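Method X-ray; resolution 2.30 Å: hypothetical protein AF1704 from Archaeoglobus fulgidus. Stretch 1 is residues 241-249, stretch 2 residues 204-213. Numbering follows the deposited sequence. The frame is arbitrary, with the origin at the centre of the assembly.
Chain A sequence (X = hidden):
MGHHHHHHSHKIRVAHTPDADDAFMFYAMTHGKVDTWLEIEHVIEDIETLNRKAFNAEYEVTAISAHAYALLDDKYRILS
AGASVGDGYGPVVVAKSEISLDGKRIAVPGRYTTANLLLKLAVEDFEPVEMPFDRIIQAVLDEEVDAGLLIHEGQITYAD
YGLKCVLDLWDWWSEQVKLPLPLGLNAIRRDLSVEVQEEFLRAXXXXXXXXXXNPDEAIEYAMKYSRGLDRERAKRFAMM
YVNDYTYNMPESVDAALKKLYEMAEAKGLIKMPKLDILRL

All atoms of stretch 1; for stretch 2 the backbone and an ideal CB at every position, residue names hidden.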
# COMPACT_ATOMS: atom_id res chain seq x y z
N TYR A 241 0.83 -8.79 -3.27
CA TYR A 241 -0.15 -7.78 -2.90
C TYR A 241 -1.29 -7.59 -3.89
O TYR A 241 -2.04 -6.62 -3.81
CB TYR A 241 0.56 -6.45 -2.64
CG TYR A 241 1.45 -6.49 -1.41
CD1 TYR A 241 0.89 -6.62 -0.14
CD2 TYR A 241 2.83 -6.43 -1.52
CE1 TYR A 241 1.71 -6.69 1.00
CE2 TYR A 241 3.65 -6.51 -0.40
CZ TYR A 241 3.08 -6.64 0.86
OH TYR A 241 3.89 -6.72 1.96
N VAL A 242 -1.41 -8.51 -4.84
CA VAL A 242 -2.48 -8.47 -5.83
C VAL A 242 -3.00 -9.90 -5.98
O VAL A 242 -2.56 -10.63 -6.87
CB VAL A 242 -1.97 -7.97 -7.22
CG1 VAL A 242 -3.13 -7.92 -8.21
CG2 VAL A 242 -1.33 -6.60 -7.10
N ASN A 243 -3.92 -10.29 -5.11
CA ASN A 243 -4.50 -11.64 -5.12
C ASN A 243 -5.95 -11.62 -4.65
O ASN A 243 -6.65 -10.63 -4.83
CB ASN A 243 -3.69 -12.56 -4.21
CG ASN A 243 -3.29 -11.88 -2.91
OD1 ASN A 243 -4.02 -11.01 -2.40
ND2 ASN A 243 -2.15 -12.28 -2.36
N ASP A 244 -6.40 -12.73 -4.06
CA ASP A 244 -7.78 -12.83 -3.57
C ASP A 244 -8.25 -11.63 -2.75
O ASP A 244 -9.34 -11.11 -2.97
CB ASP A 244 -7.97 -14.08 -2.70
CG ASP A 244 -8.09 -15.33 -3.51
OD1 ASP A 244 -8.95 -15.37 -4.43
OD2 ASP A 244 -7.34 -16.30 -3.23
N TYR A 245 -7.43 -11.22 -1.78
CA TYR A 245 -7.77 -10.11 -0.91
C TYR A 245 -8.00 -8.83 -1.69
O TYR A 245 -8.84 -7.99 -1.32
CB TYR A 245 -6.67 -9.87 0.13
CG TYR A 245 -6.40 -11.02 1.07
CD1 TYR A 245 -7.43 -11.71 1.69
CD2 TYR A 245 -5.09 -11.39 1.37
CE1 TYR A 245 -7.17 -12.75 2.59
CE2 TYR A 245 -4.82 -12.42 2.27
CZ TYR A 245 -5.86 -13.09 2.87
OH TYR A 245 -5.60 -14.12 3.76
N THR A 246 -7.24 -8.66 -2.77
CA THR A 246 -7.35 -7.48 -3.62
C THR A 246 -8.62 -7.57 -4.46
O THR A 246 -9.28 -6.57 -4.71
CB THR A 246 -6.13 -7.38 -4.56
OG1 THR A 246 -4.95 -7.78 -3.87
CG2 THR A 246 -5.95 -5.93 -5.05
N TYR A 247 -8.96 -8.78 -4.90
CA TYR A 247 -10.16 -8.94 -5.71
C TYR A 247 -11.43 -8.63 -4.93
O TYR A 247 -12.35 -8.03 -5.47
CB TYR A 247 -10.24 -10.35 -6.29
CG TYR A 247 -11.39 -10.52 -7.26
CD1 TYR A 247 -11.28 -10.08 -8.58
CD2 TYR A 247 -12.58 -11.12 -6.85
CE1 TYR A 247 -12.34 -10.24 -9.47
CE2 TYR A 247 -13.64 -11.27 -7.74
CZ TYR A 247 -13.52 -10.84 -9.05
OH TYR A 247 -14.56 -11.02 -9.92
N ASN A 248 -11.46 -9.06 -3.67
CA ASN A 248 -12.61 -8.83 -2.79
C ASN A 248 -12.16 -8.93 -1.33
O ASN A 248 -11.70 -9.98 -0.88
CB ASN A 248 -13.70 -9.89 -3.07
CG ASN A 248 -15.00 -9.60 -2.34
OD1 ASN A 248 -15.56 -8.52 -2.48
ND2 ASN A 248 -15.49 -10.57 -1.58
N MSE A 249 -12.30 -7.84 -0.58
CA MSE A 249 -11.88 -7.86 0.82
C MSE A 249 -12.76 -8.83 1.64
O MSE A 249 -13.95 -8.59 1.81
CB MSE A 249 -11.97 -6.46 1.42
CG MSE A 249 -11.21 -6.28 2.72
SE MSE A 249 -11.41 -4.48 3.39
CE MSE A 249 -10.13 -3.61 2.23
N UNK A 204 -12.74 -2.48 -11.74
CA UNK A 204 -11.57 -2.70 -10.90
C UNK A 204 -11.31 -4.19 -10.74
O UNK A 204 -10.18 -4.65 -10.89
CB UNK A 204 -11.75 -2.04 -9.53
N UNK A 205 -12.36 -4.94 -10.43
CA UNK A 205 -12.24 -6.39 -10.25
C UNK A 205 -11.77 -7.07 -11.53
O UNK A 205 -10.92 -7.97 -11.49
CB UNK A 205 -13.58 -6.98 -9.81
N UNK A 206 -12.31 -6.63 -12.65
CA UNK A 206 -11.92 -7.22 -13.91
C UNK A 206 -10.45 -6.99 -14.19
O UNK A 206 -9.75 -7.88 -14.68
CB UNK A 206 -12.77 -6.66 -15.05
N UNK A 207 -9.96 -5.80 -13.86
CA UNK A 207 -8.55 -5.49 -14.12
C UNK A 207 -7.60 -6.37 -13.30
O UNK A 207 -6.55 -6.80 -13.79
CB UNK A 207 -8.28 -4.02 -13.82
N UNK A 208 -8.00 -6.64 -12.06
CA UNK A 208 -7.23 -7.48 -11.13
C UNK A 208 -7.22 -8.94 -11.60
O UNK A 208 -6.16 -9.58 -11.68
CB UNK A 208 -7.81 -7.39 -9.72
N UNK A 209 -8.40 -9.45 -11.91
CA UNK A 209 -8.53 -10.82 -12.38
C UNK A 209 -7.72 -11.00 -13.66
O UNK A 209 -7.10 -12.04 -13.87
CB UNK A 209 -10.00 -11.18 -12.61
N UNK A 210 -7.72 -9.98 -14.52
CA UNK A 210 -6.97 -10.06 -15.77
C UNK A 210 -5.48 -10.22 -15.49
O UNK A 210 -4.79 -10.98 -16.17
CB UNK A 210 -7.22 -8.82 -16.63
N UNK A 211 -4.98 -9.49 -14.49
CA UNK A 211 -3.57 -9.56 -14.14
C UNK A 211 -3.13 -10.95 -13.70
O UNK A 211 -2.05 -11.42 -14.07
CB UNK A 211 -3.27 -8.55 -13.03
N UNK A 212 -3.95 -11.61 -12.90
CA UNK A 212 -3.64 -12.96 -12.41
C UNK A 212 -3.61 -14.01 -13.52
O UNK A 212 -2.79 -14.92 -13.50
CB UNK A 212 -4.67 -13.37 -11.35
N UNK A 213 -4.53 -13.87 -14.49
CA UNK A 213 -4.63 -14.80 -15.61
C UNK A 213 -3.60 -14.49 -16.69
O UNK A 213 -3.37 -15.29 -17.59
CB UNK A 213 -6.04 -14.76 -16.21

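Stretch 2 runs as a helix through 212. Stretch 1 meets it with V242, a short helix over 244-247, and N248, and a helical repeat brings positions 205, 208, 209 and 212 to this surface.

At position 204 the CA-to-CB bond points sideways, and nothing of stretch 1 lies within 5.5 Å of the ideal CB; the contact leaves the choice open. The residue is M204, present as selenomethionine, and it makes no contact here.

Position 205 is much more constrained. Its CB points toward stretch 1 and sits 3.5 Å from Y247 CE1, a tight approach, so a side chain that turns this way would lie against the ring. Two acceptors lie on the same side of the ring plane as this CB: the backbone O of Y247, at the end of its helix and just outside the ring's outline, and OD1 of N248, farther out. A long side chain with a donor at its end, lysine or arginine, would suit, while a shorter apolar one could cover the ring but would offer those oxygens no donor. The residue is R205. Its CG lies over the ring face of Y247, 4.2 Å from the centroid, in a CH-pi contact. With chi2 and chi3 both t, the extended chain carries the guanidinium outward and away from the ring plane, where R205 NE donates to Y247 O at 3.3 Å with a favourable angle of 157°. R205 NH2 reaches N248 OD1 at 2.6 Å, but the angle of 119° makes this hydrogen bond weak despite its short length. Both acceptors lie near the guanidinium plane, where its N-H groups point.

Position 206 points away and 207 is out of reach, so stretch 1 selects nothing at either; they are E206 and S207.

Position 208 points toward stretch 1, with Y247 CD1 4.5 Å, V242 CG1 4.9 Å and T246 CG2 5.2 Å from its ideal CB. These carbons outline an apolar hollow with room for a few more atoms, suited to isoleucine, leucine, valine or methionine. I208 fills it: CG2 packs 4.0 Å from V242 CG1, and CD1 lies 4.1 Å from T246 CG2 and 3.4 Å from T246 O.

At 209 the CB points sideways yet is already 4.0 Å from Y247 CE1. A small residue meets the ring without further atoms. A209 makes this contact with its methyl.

Positions 210 and 213 are out of reach, so stretch 1 sets no preference; they are F210 and E213. Position 211 points toward stretch 1, with V242 CG1 4.9 Å from its ideal CB; small or modest apolar residues would fit, and A211 stays just short of contact.

Position 212 also points toward stretch 1, but nothing lies within 5.5 Å of its ideal CB. Only a side chain of some length can close the gap, whether aliphatic or a donor aimed at V242 O. I212, with both chi angles m, brings CD1 to 3.2 Å from V242 O, a close van der Waals contact that leaves the carbonyl without a donor from this side chain.

Stretch 2 204-213: MRESIAFAIE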
# COMPACT_ATOMS: atom_id res chain seq x y z
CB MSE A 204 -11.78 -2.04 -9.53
CG MSE A 204 -10.52 -1.96 -8.67
SE MSE A 204 -9.10 -0.83 -9.39
CE MSE A 204 -7.77 -2.19 -9.84
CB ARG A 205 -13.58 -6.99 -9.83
CG ARG A 205 -13.89 -6.75 -8.38
CD ARG A 205 -15.22 -7.35 -8.00
NE ARG A 205 -15.35 -7.37 -6.54
CZ ARG A 205 -16.51 -7.32 -5.89
NH1 ARG A 205 -17.65 -7.25 -6.57
NH2 ARG A 205 -16.52 -7.35 -4.57
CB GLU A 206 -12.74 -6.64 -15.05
CG GLU A 206 -12.54 -7.39 -16.35
CD GLU A 206 -13.39 -6.85 -17.47
OE1 GLU A 206 -14.61 -6.67 -17.25
OE2 GLU A 206 -12.83 -6.60 -18.56
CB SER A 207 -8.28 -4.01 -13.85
OG SER A 207 -7.04 -3.61 -14.43
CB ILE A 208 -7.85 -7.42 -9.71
CG1 ILE A 208 -7.82 -5.98 -9.19
CG2 ILE A 208 -7.11 -8.36 -8.77
CD1 ILE A 208 -8.73 -5.73 -8.00
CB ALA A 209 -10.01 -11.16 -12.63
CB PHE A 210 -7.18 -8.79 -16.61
CG PHE A 210 -6.41 -8.80 -17.91
CD1 PHE A 210 -7.03 -9.22 -19.10
CD2 PHE A 210 -5.06 -8.45 -17.94
CE1 PHE A 210 -6.31 -9.28 -20.29
CE2 PHE A 210 -4.32 -8.51 -19.13
CZ PHE A 210 -4.95 -8.92 -20.31
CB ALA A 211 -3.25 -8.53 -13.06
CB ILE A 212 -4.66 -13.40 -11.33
CG1 ILE A 212 -4.55 -12.47 -10.12
CG2 ILE A 212 -4.39 -14.84 -10.90
CD1 ILE A 212 -3.17 -12.44 -9.49
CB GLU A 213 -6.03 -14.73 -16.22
CG GLU A 213 -7.13 -15.14 -15.25
CD GLU A 213 -8.52 -14.87 -15.79
OE1 GLU A 213 -8.81 -15.25 -16.95
OE2 GLU A 213 -9.34 -14.30 -15.03
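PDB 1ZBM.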